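Local coordinates for chromosomal replication initiator protein DnaA (Helicobacter pylori, PDB 2WP0) that probably initiates and regulates chromosomal replication by binding the replication origin in its ATP-bound form, its N-terminal domain I serving oligomerization and binding of regulators, at residues F47-Q52 with V85-A90. Sequence-based numbering, arbitrary orientation.
Sequences FYAPNQ and VRIEVA
Phe47 and Ile87 are paired across two parallel strands. Phe47 N donates to Arg86 O at 3.0 Å, Phe47 O accepts Glu88 N at 2.8 Å, and Ala49 N donates to Glu88 O, a bond whose modelled length is doubtful. Phe47 thus spends both its polar backbone atoms on the residues flanking Ile87.

Apolar contacts occupy the face that carries Phe47, Ile87 and Ala49. CB of Phe47 lies 4.2 Å from CB of Ile87. Chi1 of Phe47 (-49°) sets CG anti to the carbonyl carbon; at the ring edge, near its plane, CG1 of Val85 lies 4.1 Å from CE1. Ala49 lies beside Ile87, though their modelled closeness is doubtful.

Val89 packs by van der Waals contact against the turn, CG1 on Pro50 O and Asn51 CA, CG2 near Gln52 OE1, while Gln52 NE2 bonds to Thr56.

On the other, partly exposed face, the ring of Tyr48 lies beside Val89 O and the aliphatic CB of Glu88, where a hydroxyl and a carboxylate can reach solvent.

Asn51 is the N-cap of helix 52-71, its OD1 accepting from Leu54 N. Ile87 packs on Cys55 and Thr59 of that helix, the helix of this beta-alpha-beta unit of domain I, and strand 34-35 flanks strand 44-49 on its other side.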
loop_
_atom_site.group_PDB
_atom_site.type_symbol
_atom_site.label_atom_id
_atom_site.label_comp_id
_atom_site.label_asym_id
_atom_site.label_seq_id
_atom_site.Cartn_x
_atom_site.Cartn_y
_atom_site.Cartn_z
ATOM N N PHE D 47 13.542 -28.143 -29.160
ATOM C CA PHE D 47 13.066 -27.062 -30.006
ATOM C C PHE D 47 13.804 -25.783 -29.658
ATOM O O PHE D 47 14.287 -25.605 -28.533
ATOM C CB PHE D 47 11.563 -26.834 -29.835
ATOM C CG PHE D 47 10.766 -28.080 -29.916
ATOM C CD1 PHE D 47 10.426 -28.769 -28.769
ATOM C CD2 PHE D 47 10.392 -28.596 -31.136
ATOM C CE1 PHE D 47 9.704 -29.951 -28.835
ATOM C CE2 PHE D 47 9.675 -29.777 -31.213
ATOM C CZ PHE D 47 9.326 -30.455 -30.058
ATOM N N TYR D 48 13.879 -24.897 -30.641
ATOM C CA TYR D 48 14.385 -23.564 -30.426
ATOM C C TYR D 48 13.225 -22.579 -30.388
ATOM O O TYR D 48 12.247 -22.721 -31.113
ATOM C CB TYR D 48 15.360 -23.182 -31.534
ATOM C CG TYR D 48 16.740 -23.766 -31.368
ATOM C CD1 TYR D 48 17.470 -23.560 -30.199
ATOM C CD2 TYR D 48 17.330 -24.503 -32.387
ATOM C CE1 TYR D 48 18.753 -24.081 -30.043
ATOM C CE2 TYR D 48 18.614 -25.029 -32.248
ATOM C CZ TYR D 48 19.321 -24.814 -31.071
ATOM O OH TYR D 48 20.595 -25.329 -30.935
ATOM N N ALA D 49 13.325 -21.601 -29.503
ATOM C CA ALA D 49 12.457 -20.438 -29.532
ATOM C C ALA D 49 13.352 -19.221 -29.732
ATOM O O ALA D 49 14.485 -19.181 -29.253
ATOM C CB ALA D 49 11.664 -20.328 -28.246
ATOM N N PRO D 50 12.846 -18.221 -30.445
ATOM C CA PRO D 50 13.649 -17.071 -30.863
ATOM C C PRO D 50 14.284 -16.389 -29.671
ATOM O O PRO D 50 15.438 -15.974 -29.739
ATOM C CB PRO D 50 12.616 -16.131 -31.474
ATOM C CG PRO D 50 11.424 -16.987 -31.761
ATOM C CD PRO D 50 11.417 -18.047 -30.737
ATOM N N ASN D 51 13.538 -16.276 -28.581
ATOM C CA ASN D 51 14.047 -15.575 -27.420
ATOM C C ASN D 51 13.697 -16.245 -26.088
ATOM O O ASN D 51 12.994 -17.265 -26.037
ATOM C CB ASN D 51 13.541 -14.145 -27.434
ATOM C CG ASN D 51 12.043 -14.077 -27.487
ATOM O OD1 ASN D 51 11.361 -14.495 -26.554
ATOM N ND2 ASN D 51 11.512 -13.573 -28.590
ATOM N N GLN D 52 14.187 -15.646 -25.010
ATOM C CA GLN D 52 14.065 -16.215 -23.674
ATOM C C GLN D 52 12.646 -16.252 -23.096
ATOM O O GLN D 52 12.231 -17.280 -22.549
ATOM C CB GLN D 52 14.986 -15.480 -22.707
ATOM C CG GLN D 52 15.082 -16.124 -21.340
ATOM C CD GLN D 52 15.535 -17.570 -21.405
ATOM O OE1 GLN D 52 16.608 -17.880 -21.922
ATOM N NE2 GLN D 52 14.715 -18.465 -20.874
ATOM N N VAL D 85 10.360 -33.024 -23.539
ATOM C CA VAL D 85 10.576 -31.881 -24.417
ATOM C C VAL D 85 11.480 -30.854 -23.747
ATOM O O VAL D 85 11.343 -30.571 -22.548
ATOM C CB VAL D 85 9.264 -31.213 -24.859
ATOM C CG1 VAL D 85 8.390 -32.196 -25.616
ATOM C CG2 VAL D 85 8.527 -30.665 -23.660
ATOM N N ARG D 86 12.418 -30.324 -24.524
ATOM C CA ARG D 86 13.304 -29.279 -24.052
ATOM C C ARG D 86 13.361 -28.204 -25.112
ATOM O O ARG D 86 13.852 -28.439 -26.207
ATOM C CB ARG D 86 14.706 -29.829 -23.808
ATOM C CG ARG D 86 15.697 -28.784 -23.281
ATOM C CD ARG D 86 15.828 -28.885 -21.752
ATOM N NE ARG D 86 16.155 -30.235 -21.311
ATOM C CZ ARG D 86 16.158 -30.648 -20.042
ATOM N NH1 ARG D 86 15.858 -29.801 -19.061
ATOM N NH2 ARG D 86 16.458 -31.921 -19.744
ATOM N N ILE D 87 12.836 -27.028 -24.795
ATOM C CA ILE D 87 12.960 -25.893 -25.704
ATOM C C ILE D 87 14.011 -24.877 -25.225
ATOM O O ILE D 87 14.212 -24.702 -24.018
ATOM C CB ILE D 87 11.612 -25.225 -25.975
ATOM C CG1 ILE D 87 11.783 -23.714 -25.964
ATOM C CG2 ILE D 87 10.577 -25.660 -24.961
ATOM C CD1 ILE D 87 10.728 -23.015 -26.731
ATOM N N GLU D 88 14.690 -24.237 -26.174
ATOM C CA GLU D 88 15.803 -23.352 -25.861
ATOM C C GLU D 88 15.764 -22.091 -26.697
ATOM O O GLU D 88 14.929 -21.960 -27.576
ATOM C CB GLU D 88 17.115 -24.060 -26.150
ATOM C CG GLU D 88 17.529 -25.099 -25.136
ATOM C CD GLU D 88 18.663 -25.974 -25.655
ATOM O OE1 GLU D 88 18.489 -26.593 -26.727
ATOM O OE2 GLU D 88 19.731 -26.043 -25.006
ATOM N N VAL D 89 16.685 -21.167 -26.427
ATOM C CA VAL D 89 16.881 -19.990 -27.288
ATOM C C VAL D 89 17.938 -20.305 -28.361
ATOM O O VAL D 89 18.724 -21.245 -28.204
ATOM C CB VAL D 89 17.266 -18.716 -26.472
ATOM C CG1 VAL D 89 17.124 -17.458 -27.321
ATOM C CG2 VAL D 89 16.404 -18.594 -25.235
ATOM N N ALA D 90 17.982 -19.503 -29.424
ATOM C CA ALA D 90 18.668 -19.893 -30.661
ATOM C C ALA D 90 20.216 -19.825 -30.740
ATOM O O ALA D 90 20.867 -20.852 -30.913
ATOM C CB ALA D 90 18.017 -19.197 -31.847
#